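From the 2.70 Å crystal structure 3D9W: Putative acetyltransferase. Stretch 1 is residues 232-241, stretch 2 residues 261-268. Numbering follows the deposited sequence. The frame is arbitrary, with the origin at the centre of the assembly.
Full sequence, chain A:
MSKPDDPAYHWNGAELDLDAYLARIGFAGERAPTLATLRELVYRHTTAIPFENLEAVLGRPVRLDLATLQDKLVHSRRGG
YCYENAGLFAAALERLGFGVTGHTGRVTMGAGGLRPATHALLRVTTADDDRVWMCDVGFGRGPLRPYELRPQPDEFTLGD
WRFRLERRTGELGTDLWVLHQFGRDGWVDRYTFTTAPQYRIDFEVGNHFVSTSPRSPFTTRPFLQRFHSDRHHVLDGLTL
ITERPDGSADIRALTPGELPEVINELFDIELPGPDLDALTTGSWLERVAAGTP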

# COMPACT_ATOMS: atom_id res chain seq x y z
N HIS A 232 -2.57 -13.11 5.12
CA HIS A 232 -2.71 -11.68 5.30
C HIS A 232 -3.21 -11.40 6.72
O HIS A 232 -4.26 -11.88 7.11
CB HIS A 232 -3.71 -11.15 4.26
CG HIS A 232 -4.01 -9.69 4.37
ND1 HIS A 232 -5.24 -9.17 4.05
CD2 HIS A 232 -3.23 -8.64 4.72
CE1 HIS A 232 -5.21 -7.86 4.20
NE2 HIS A 232 -4.00 -7.51 4.60
N HIS A 233 -2.43 -10.65 7.48
CA HIS A 233 -2.82 -10.31 8.84
C HIS A 233 -3.38 -8.90 8.82
O HIS A 233 -2.92 -8.06 8.07
CB HIS A 233 -1.62 -10.31 9.78
CG HIS A 233 -1.02 -11.67 10.01
ND1 HIS A 233 -1.71 -12.70 10.61
CD2 HIS A 233 0.22 -12.14 9.76
CE1 HIS A 233 -0.92 -13.76 10.70
NE2 HIS A 233 0.26 -13.44 10.19
N VAL A 234 -4.38 -8.65 9.66
CA VAL A 234 -4.99 -7.33 9.76
C VAL A 234 -5.42 -7.01 11.19
O VAL A 234 -6.05 -7.83 11.85
CB VAL A 234 -6.24 -7.20 8.85
CG1 VAL A 234 -6.91 -5.84 9.08
CG2 VAL A 234 -5.85 -7.34 7.40
N LEU A 235 -5.05 -5.82 11.65
CA LEU A 235 -5.46 -5.36 12.98
C LEU A 235 -6.36 -4.15 12.77
O LEU A 235 -5.91 -3.11 12.32
CB LEU A 235 -4.27 -4.97 13.85
CG LEU A 235 -4.75 -4.44 15.21
CD1 LEU A 235 -5.58 -5.51 15.92
CD2 LEU A 235 -3.57 -4.06 16.05
N ASP A 236 -7.65 -4.31 13.08
CA ASP A 236 -8.63 -3.24 12.92
C ASP A 236 -9.22 -2.92 14.30
O ASP A 236 -10.32 -3.37 14.65
CB ASP A 236 -9.72 -3.72 11.95
CG ASP A 236 -10.71 -2.61 11.58
OD1 ASP A 236 -10.32 -1.42 11.58
OD2 ASP A 236 -11.87 -2.96 11.26
N GLY A 237 -8.47 -2.12 15.06
CA GLY A 237 -8.88 -1.76 16.40
C GLY A 237 -8.38 -2.86 17.30
O GLY A 237 -7.18 -3.03 17.48
N LEU A 238 -9.30 -3.63 17.87
CA LEU A 238 -8.92 -4.75 18.72
C LEU A 238 -9.32 -6.06 18.07
O LEU A 238 -9.38 -7.10 18.71
CB LEU A 238 -9.57 -4.62 20.09
CG LEU A 238 -9.11 -3.47 20.98
CD1 LEU A 238 -9.86 -3.56 22.28
CD2 LEU A 238 -7.61 -3.54 21.22
N THR A 239 -9.62 -6.00 16.77
CA THR A 239 -10.01 -7.18 16.02
C THR A 239 -8.82 -7.63 15.19
O THR A 239 -8.33 -6.88 14.35
CB THR A 239 -11.20 -6.88 15.10
OG1 THR A 239 -12.25 -6.30 15.87
CG2 THR A 239 -11.72 -8.14 14.47
N LEU A 240 -8.36 -8.84 15.44
CA LEU A 240 -7.22 -9.36 14.70
C LEU A 240 -7.69 -10.39 13.68
O LEU A 240 -8.31 -11.39 14.02
CB LEU A 240 -6.21 -10.01 15.65
CG LEU A 240 -4.95 -10.61 15.02
CD1 LEU A 240 -4.21 -9.55 14.24
CD2 LEU A 240 -4.07 -11.17 16.10
N ILE A 241 -7.38 -10.13 12.41
CA ILE A 241 -7.79 -11.03 11.36
C ILE A 241 -6.62 -11.58 10.60
O ILE A 241 -5.63 -10.89 10.36
CB ILE A 241 -8.67 -10.32 10.33
CG1 ILE A 241 -9.60 -9.32 11.03
CG2 ILE A 241 -9.46 -11.35 9.53
CD1 ILE A 241 -10.33 -8.40 10.08
N GLU A 261 2.52 -7.15 21.99
CA GLU A 261 3.06 -8.41 21.48
C GLU A 261 2.61 -8.72 20.06
O GLU A 261 3.43 -9.09 19.22
CB GLU A 261 2.67 -9.56 22.40
CG GLU A 261 3.00 -10.91 21.83
CD GLU A 261 3.29 -11.93 22.89
OE1 GLU A 261 4.30 -11.79 23.59
OE2 GLU A 261 2.50 -12.88 23.03
N VAL A 262 1.31 -8.58 19.81
CA VAL A 262 0.76 -8.84 18.48
C VAL A 262 1.41 -7.94 17.45
O VAL A 262 1.74 -8.37 16.35
CB VAL A 262 -0.77 -8.62 18.46
CG1 VAL A 262 -1.27 -8.53 17.04
CG2 VAL A 262 -1.46 -9.76 19.18
N ILE A 263 1.59 -6.68 17.83
CA ILE A 263 2.18 -5.67 16.96
C ILE A 263 3.65 -5.92 16.64
O ILE A 263 4.13 -5.56 15.57
CB ILE A 263 1.99 -4.28 17.58
CG1 ILE A 263 0.50 -3.94 17.58
CG2 ILE A 263 2.77 -3.24 16.79
CD1 ILE A 263 0.18 -2.67 18.34
N ASN A 264 4.37 -6.55 17.57
CA ASN A 264 5.78 -6.86 17.37
C ASN A 264 5.97 -8.15 16.57
O ASN A 264 6.73 -8.18 15.58
CB ASN A 264 6.49 -6.99 18.71
CG ASN A 264 7.81 -7.75 18.61
OD1 ASN A 264 8.74 -7.31 17.95
ND2 ASN A 264 7.88 -8.89 19.27
N GLU A 265 5.29 -9.21 16.99
CA GLU A 265 5.41 -10.49 16.33
C GLU A 265 4.68 -10.58 15.00
O GLU A 265 5.23 -11.06 14.01
CB GLU A 265 4.90 -11.60 17.24
CG GLU A 265 5.36 -11.49 18.68
CD GLU A 265 5.07 -12.74 19.48
OE1 GLU A 265 3.94 -13.26 19.40
OE2 GLU A 265 5.96 -13.19 20.21
N LEU A 266 3.44 -10.10 14.99
CA LEU A 266 2.60 -10.15 13.79
C LEU A 266 2.72 -9.00 12.81
O LEU A 266 2.30 -9.14 11.66
CB LEU A 266 1.14 -10.27 14.17
CG LEU A 266 0.72 -11.62 14.70
CD1 LEU A 266 -0.67 -11.93 14.17
CD2 LEU A 266 1.70 -12.68 14.26
N PHE A 267 3.27 -7.88 13.23
CA PHE A 267 3.34 -6.75 12.33
C PHE A 267 4.71 -6.13 12.20
O PHE A 267 4.89 -5.12 11.52
CB PHE A 267 2.30 -5.72 12.78
CG PHE A 267 0.89 -6.22 12.65
CD1 PHE A 267 0.28 -6.32 11.40
CD2 PHE A 267 0.19 -6.65 13.77
CE1 PHE A 267 -1.01 -6.84 11.26
CE2 PHE A 267 -1.11 -7.18 13.64
CZ PHE A 267 -1.70 -7.27 12.38
N ASP A 268 5.68 -6.74 12.87
CA ASP A 268 7.06 -6.30 12.83
C ASP A 268 7.19 -4.80 12.99
O ASP A 268 7.94 -4.15 12.27
CB ASP A 268 7.69 -6.77 11.54
CG ASP A 268 7.60 -8.25 11.39
OD1 ASP A 268 8.04 -8.95 12.33
OD2 ASP A 268 7.09 -8.72 10.35

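What lies at the apolar centre of the contact? The ring of Phe 267 does, and it has the largest area covered by the opposing stretch of any residue here. Its CA-to-CB bond points sideways to the strands, but with chi1 at -65° (m) the ring swings inward, so that its tip meets the hairpin. There CZ lies 3.7 Å from Leu 235 CB and 3.9 Å from Leu 240 CD1, the latter at the edge of the ring and near its plane. The tip also approaches the backbone: Phe 267 CZ is 3.7 Å from Leu 235 N and 3.9 Å from Val 234 C. A long, flat side chain suits this place because it can reach from a backbone some distance away and still press its end against two leucines. The ring is buried and makes no hydrogen bond across the contact, as befits a hydrocarbon.

How does the hairpin present its leucines to this ring? Residues 232-236 and 239-241 form two paired strands, tied by Val 234 N to Ile 241 O and Ile 241 N to Val 234 O, both 2.7 Å, and by Asp 236 N to Thr 239 O at 2.9 Å. Side chains alternate along such strands, so His 233, Leu 235 and Leu 240 point toward the second stretch while Val 234 and Ile 241 point away. Leu 235 and Leu 240 share the same rotamer, chi1 t and chi2 p. At the turn, Gly 237 has phi/psi of 87/-112, where a CB would be jammed against the carbonyl O of Asp 236; the tight reversal therefore calls for glycine.

What does the second stretch add around the phenylalanine? Val 262 points toward the hairpin and sets its CG1 4.0 Å from Leu 240 CD2, a short branched side chain fitting where the helix faces the leucine. Four residues on, Leu 266 N bonds to Val 262 O at 2.8 Å, which helps bring both residues to the same side; Leu 266 CD1 then also reaches Leu 240 CD2, at 4.0 Å. Ile 263 starts sideways, but its end comes nearer, and its CG1 lies 4.3 Å from Leu 235 CD2, a looser apolar contact. Glu 261, Asn 264 and Glu 265 make no contact with the hairpin, leaving the polar side chains of this segment outside the apolar packing.

Where does the contact turn polar? It does so at His 233, whose imidazole is buried yet still serves the packing. Leu 266 CD1 sits over one face of the ring, 4.0 Å from its centroid and 20° off the normal, in a CH-pi contact, while His 233 CB lies 3.8 Å from Phe 267 CE1. Both ring nitrogens, ND1 and NE2, are hydrogen-bonded just outside the stretches; such bonds lie near the ring plane and are compatible with a methyl group over the face. No hydrogen bond crosses between the stretches: apolar packing and this CH-pi contact join them, burying 347 Å² in all.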